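Local atomic coordinates of single-stranded DNA-binding protein WHY1, chloroplastic (Solanum tuberosum, PDB entry 1L3A), a protein that binds single-stranded DNA as a homotetramer and, upon elicitation, activates transcription of the pathogenesis-related gene PR-10a through its promoter element. Residues Lys69-Met77 against Phe180-Leu188. Residues are numbered along the deposited sequence; the frame is centred on the assembly and turned at random.
Sequences KLSREGMVM and FNFVMPYLL
Val76 and Phe180 cross at about a right angle: both valine methyls bear on one corner of the ring, CG1 lying 3.8 Å from CE1 of Phe180, in an oblique approach. CG1 of Val76 is anti to the backbone N (chi1 164°), which puts CG2 on the side of Val183, 4.5 Å from its CG2. Leu187 lies against main chain instead, its CD2 3.7 Å from the N of Met75 where the strand resumes beyond Gly74. At that glycine the backbones come close enough to bond: Gly74 N donates to Leu187 O over 3.0 Å, nearly straight at 173°, in the carbonyl plane and on a lone pair. The Leu187 carbonyl thus has a partner in the strand break. Leu188 runs side by side with Glu73, both pointing the same way, CD2 of Leu188 lying 3.7 Å from carboxylate oxygen OE2 of Glu73, a plain contact; Tyr42 of a second subunit packs on both. Ile104 of helix 101-108 also touches Val76 and Phe180, closing a buried apolar cluster. The arrangement is a helix packed on an interrupted strand of an antiparallel sheet, joining the C-terminal part of helix 170-188 to strand 68-85 of the Whirly fold.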
ATOM      1  N   LYS C  69     -17.486 -16.121  10.164  1.00 67.51           N
ATOM      2  CA  LYS C  69     -18.091 -14.925   9.600  1.00 65.26           C
ATOM      3  C   LYS C  69     -17.681 -13.695  10.400  1.00 62.92           C
ATOM      4  O   LYS C  69     -17.771 -13.695  11.625  1.00 62.00           O
ATOM      5  CB  LYS C  69     -19.615 -15.054   9.630  1.00 65.97           C
ATOM      6  CG  LYS C  69     -20.359 -13.745   9.436  1.00 68.26           C
ATOM      7  CD  LYS C  69     -21.774 -13.828   9.994  1.00 71.47           C
ATOM      8  CE  LYS C  69     -22.411 -12.445  10.087  1.00 75.68           C
ATOM      9  NZ  LYS C  69     -23.708 -12.456  10.835  1.00 77.75           N
ATOM     10  N   LEU C  70     -17.232 -12.652   9.706  1.00 60.32           N
ATOM     11  CA  LEU C  70     -16.849 -11.409  10.371  1.00 57.68           C
ATOM     12  C   LEU C  70     -18.116 -10.797  10.963  1.00 56.55           C
ATOM     13  O   LEU C  70     -19.055 -10.481  10.233  1.00 58.36           O
ATOM     14  CB  LEU C  70     -16.228 -10.431   9.365  1.00 55.64           C
ATOM     15  CG  LEU C  70     -15.959  -9.011   9.883  1.00 55.80           C
ATOM     16  CD1 LEU C  70     -14.818  -9.038  10.881  1.00 52.92           C
ATOM     17  CD2 LEU C  70     -15.621  -8.083   8.723  1.00 55.01           C
ATOM     18  N   SER C  71     -18.154 -10.636  12.280  1.00 55.65           N
ATOM     19  CA  SER C  71     -19.333 -10.064  12.919  1.00 56.79           C
ATOM     20  C   SER C  71     -19.135  -8.668  13.496  1.00 55.13           C
ATOM     21  O   SER C  71     -20.097  -8.013  13.872  1.00 54.30           O
ATOM     22  CB  SER C  71     -19.849 -11.004  14.010  1.00 60.07           C
ATOM     23  OG  SER C  71     -20.501 -12.125  13.426  1.00 64.87           O
ATOM     24  N   ARG C  72     -17.891  -8.213  13.573  1.00 53.60           N
ATOM     25  CA  ARG C  72     -17.616  -6.877  14.083  1.00 52.29           C
ATOM     26  C   ARG C  72     -16.263  -6.448  13.545  1.00 48.90           C
ATOM     27  O   ARG C  72     -15.289  -7.181  13.658  1.00 48.99           O
ATOM     28  CB  ARG C  72     -17.622  -6.884  15.616  1.00 55.84           C
ATOM     29  CG  ARG C  72     -17.552  -5.503  16.269  1.00 59.30           C
ATOM     30  CD  ARG C  72     -18.293  -5.522  17.597  1.00 63.91           C
ATOM     31  NE  ARG C  72     -19.718  -5.784  17.385  1.00 69.65           N
ATOM     32  CZ  ARG C  72     -20.576  -6.164  18.331  1.00 72.52           C
ATOM     33  NH1 ARG C  72     -20.170  -6.337  19.585  1.00 72.66           N
ATOM     34  NH2 ARG C  72     -21.850  -6.374  18.022  1.00 73.53           N
ATOM     35  N   GLU C  73     -16.203  -5.272  12.935  1.00 45.27           N
ATOM     36  CA  GLU C  73     -14.946  -4.788  12.380  1.00 44.09           C
ATOM     37  C   GLU C  73     -13.994  -4.335  13.474  1.00 39.51           C
ATOM     38  O   GLU C  73     -14.411  -3.986  14.575  1.00 39.00           O
ATOM     39  CB  GLU C  73     -15.188  -3.604  11.452  1.00 46.78           C
ATOM     40  CG  GLU C  73     -16.336  -3.774  10.489  1.00 55.24           C
ATOM     41  CD  GLU C  73     -16.479  -2.575   9.568  1.00 59.55           C
ATOM     42  OE1 GLU C  73     -16.392  -1.424  10.065  1.00 60.72           O
ATOM     43  OE2 GLU C  73     -16.682  -2.785   8.352  1.00 62.16           O
ATOM     44  N   GLY C  74     -12.709  -4.358  13.176  1.00 36.24           N
ATOM     45  CA  GLY C  74     -11.752  -3.876  14.147  1.00 35.10           C
ATOM     46  C   GLY C  74     -11.807  -2.353  14.071  1.00 32.90           C
ATOM     47  O   GLY C  74     -12.592  -1.790  13.301  1.00 31.47           O
ATOM     48  N   MET C  75     -10.978  -1.691  14.869  1.00 34.88           N
ATOM     49  CA  MET C  75     -10.908  -0.234  14.904  1.00 36.08           C
ATOM     50  C   MET C  75      -9.585   0.229  15.502  1.00 32.82           C
ATOM     51  O   MET C  75      -8.751  -0.571  15.910  1.00 31.74           O
ATOM     52  CB  MET C  75     -12.064   0.318  15.740  1.00 41.04           C
ATOM     53  CG  MET C  75     -12.147  -0.318  17.109  1.00 51.24           C
ATOM     54  SD  MET C  75     -13.758  -0.093  17.890  1.00 64.62           S
ATOM     55  CE  MET C  75     -14.758  -1.306  17.000  1.00 62.53           C
ATOM     56  N   VAL C  76      -9.402   1.539  15.530  1.00 31.25           N
ATOM     57  CA  VAL C  76      -8.221   2.144  16.106  1.00 31.78           C
ATOM     58  C   VAL C  76      -8.679   2.969  17.316  1.00 33.45           C
ATOM     59  O   VAL C  76      -9.618   3.758  17.225  1.00 34.69           O
ATOM     60  CB  VAL C  76      -7.505   3.058  15.084  1.00 32.42           C
ATOM     61  CG1 VAL C  76      -6.522   3.980  15.807  1.00 28.09           C
ATOM     62  CG2 VAL C  76      -6.765   2.202  14.045  1.00 30.75           C
ATOM     63  N   MET C  77      -8.013   2.767  18.443  1.00 36.24           N
ATOM     64  CA  MET C  77      -8.320   3.475  19.676  1.00 38.39           C
ATOM     65  C   MET C  77      -7.313   4.599  19.889  1.00 38.37           C
ATOM     66  O   MET C  77      -6.105   4.375  19.828  1.00 37.09           O
ATOM     67  CB  MET C  77      -8.244   2.509  20.861  1.00 44.94           C
ATOM     68  CG  MET C  77      -8.993   2.985  22.102  1.00 51.83           C
ATOM     69  SD  MET C  77     -10.757   3.115  21.744  1.00 62.12           S
ATOM     70  CE  MET C  77     -10.995   1.505  20.890  1.00 56.05           C
ATOM     71  N   PHE C 180      -2.312   3.483   9.249  1.00 34.41           N
ATOM     72  CA  PHE C 180      -3.736   3.256   9.020  1.00 34.93           C
ATOM     73  C   PHE C 180      -4.012   2.498   7.710  1.00 37.07           C
ATOM     74  O   PHE C 180      -4.930   1.679   7.649  1.00 36.35           O
ATOM     75  CB  PHE C 180      -4.493   4.591   9.004  1.00 34.91           C
ATOM     76  CG  PHE C 180      -4.724   5.186  10.372  1.00 35.65           C
ATOM     77  CD1 PHE C 180      -4.259   4.543  11.523  1.00 33.52           C
ATOM     78  CD2 PHE C 180      -5.403   6.398  10.508  1.00 34.97           C
ATOM     79  CE1 PHE C 180      -4.465   5.099  12.796  1.00 35.63           C
ATOM     80  CE2 PHE C 180      -5.618   6.970  11.780  1.00 34.47           C
ATOM     81  CZ  PHE C 180      -5.148   6.316  12.923  1.00 36.13           C
ATOM     82  N   ASN C 181      -3.235   2.786   6.666  1.00 37.06           N
ATOM     83  CA  ASN C 181      -3.405   2.116   5.384  1.00 39.12           C
ATOM     84  C   ASN C 181      -3.040   0.649   5.534  1.00 37.78           C
ATOM     85  O   ASN C 181      -3.643  -0.227   4.911  1.00 37.53           O
ATOM     86  CB  ASN C 181      -2.514   2.755   4.313  1.00 42.50           C
ATOM     87  CG  ASN C 181      -3.264   3.745   3.454  1.00 46.81           C
ATOM     88  OD1 ASN C 181      -4.357   3.444   2.968  1.00 51.01           O
ATOM     89  ND2 ASN C 181      -2.680   4.924   3.247  1.00 48.14           N
ATOM     90  N   PHE C 182      -2.044   0.394   6.371  1.00 35.55           N
ATOM     91  CA  PHE C 182      -1.601  -0.960   6.635  1.00 32.94           C
ATOM     92  C   PHE C 182      -2.638  -1.794   7.400  1.00 32.56           C
ATOM     93  O   PHE C 182      -2.901  -2.938   7.023  1.00 30.19           O
ATOM     94  CB  PHE C 182      -0.301  -0.928   7.432  1.00 32.40           C
ATOM     95  CG  PHE C 182       0.074  -2.249   8.014  1.00 29.98           C
ATOM     96  CD1 PHE C 182       0.717  -3.204   7.235  1.00 29.06           C
ATOM     97  CD2 PHE C 182      -0.257  -2.560   9.323  1.00 27.33           C
ATOM     98  CE1 PHE C 182       1.021  -4.446   7.755  1.00 30.28           C
ATOM     99  CE2 PHE C 182       0.041  -3.811   9.865  1.00 27.73           C
ATOM    100  CZ  PHE C 182       0.676  -4.758   9.094  1.00 26.66           C
ATOM    101  N   VAL C 183      -3.217  -1.235   8.468  1.00 30.65           N
ATOM    102  CA  VAL C 183      -4.183  -2.006   9.260  1.00 34.90           C
ATOM    103  C   VAL C 183      -5.596  -2.108   8.728  1.00 34.40           C
ATOM    104  O   VAL C 183      -6.335  -2.981   9.156  1.00 34.68           O
ATOM    105  CB  VAL C 183      -4.344  -1.504  10.730  1.00 33.89           C
ATOM    106  CG1 VAL C 183      -3.130  -1.822  11.528  1.00 38.29           C
ATOM    107  CG2 VAL C 183      -4.696  -0.037  10.751  1.00 32.43           C
ATOM    108  N   MET C 184      -5.985  -1.217   7.825  1.00 36.07           N
ATOM    109  CA  MET C 184      -7.338  -1.260   7.302  1.00 35.78           C
ATOM    110  C   MET C 184      -7.747  -2.684   6.902  1.00 35.49           C
ATOM    111  O   MET C 184      -8.730  -3.208   7.422  1.00 33.84           O
ATOM    112  CB  MET C 184      -7.485  -0.318   6.112  1.00 39.20           C
ATOM    113  CG  MET C 184      -8.921  -0.178   5.624  1.00 45.44           C
ATOM    114  SD  MET C 184      -9.936   0.693   6.843  1.00 54.80           S
ATOM    115  CE  MET C 184      -9.383   2.409   6.546  1.00 43.08           C
ATOM    116  N   PRO C 185      -7.006  -3.326   5.982  1.00 34.90           N
ATOM    117  CA  PRO C 185      -7.402  -4.689   5.600  1.00 36.30           C
ATOM    118  C   PRO C 185      -7.554  -5.674   6.755  1.00 36.49           C
ATOM    119  O   PRO C 185      -8.493  -6.477   6.776  1.00 38.23           O
ATOM    120  CB  PRO C 185      -6.328  -5.110   4.580  1.00 37.43           C
ATOM    121  CG  PRO C 185      -5.196  -4.131   4.784  1.00 38.14           C
ATOM    122  CD  PRO C 185      -5.912  -2.841   5.126  1.00 38.08           C
ATOM    123  N   TYR C 186      -6.647  -5.605   7.722  1.00 34.59           N
ATOM    124  CA  TYR C 186      -6.726  -6.490   8.871  1.00 34.51           C
ATOM    125  C   TYR C 186      -7.950  -6.189   9.719  1.00 35.90           C
ATOM    126  O   TYR C 186      -8.514  -7.099  10.329  1.00 35.65           O
ATOM    127  CB  TYR C 186      -5.462  -6.390   9.735  1.00 31.99           C
ATOM    128  CG  TYR C 186      -4.220  -6.803   8.998  1.00 31.96           C
ATOM    129  CD1 TYR C 186      -3.504  -5.889   8.235  1.00 34.37           C
ATOM    130  CD2 TYR C 186      -3.792  -8.133   9.004  1.00 34.74           C
ATOM    131  CE1 TYR C 186      -2.386  -6.287   7.478  1.00 34.65           C
ATOM    132  CE2 TYR C 186      -2.682  -8.543   8.261  1.00 32.67           C
ATOM    133  CZ  TYR C 186      -1.985  -7.613   7.492  1.00 35.82           C
ATOM    134  OH  TYR C 186      -0.932  -8.018   6.697  1.00 34.46           O
ATOM    135  N   LEU C 187      -8.353  -4.918   9.768  1.00 32.23           N
ATOM    136  CA  LEU C 187      -9.527  -4.535  10.544  1.00 32.53           C
ATOM    137  C   LEU C 187     -10.792  -5.018   9.827  1.00 32.22           C
ATOM    138  O   LEU C 187     -11.840  -5.164  10.435  1.00 35.19           O
ATOM    139  CB  LEU C 187      -9.611  -3.014  10.715  1.00 28.04           C
ATOM    140  CG  LEU C 187      -8.483  -2.231  11.383  1.00 29.44           C
ATOM    141  CD1 LEU C 187      -8.946  -0.767  11.537  1.00 28.09           C
ATOM    142  CD2 LEU C 187      -8.123  -2.819  12.732  1.00 23.87           C
ATOM    143  N   LEU C 188     -10.688  -5.248   8.527  1.00 34.13           N
ATOM    144  CA  LEU C 188     -11.827  -5.723   7.748  1.00 37.77           C
ATOM    145  C   LEU C 188     -11.805  -7.259   7.676  1.00 37.73           C
ATOM    146  O   LEU C 188     -12.768  -7.889   7.235  1.00 38.28           O
ATOM    147  CB  LEU C 188     -11.773  -5.109   6.337  1.00 36.33           C
ATOM    148  CG  LEU C 188     -11.994  -3.584   6.245  1.00 35.24           C
ATOM    149  CD1 LEU C 188     -11.663  -3.080   4.841  1.00 35.39           C
ATOM    150  CD2 LEU C 188     -13.441  -3.270   6.586  1.00 34.41           C
TER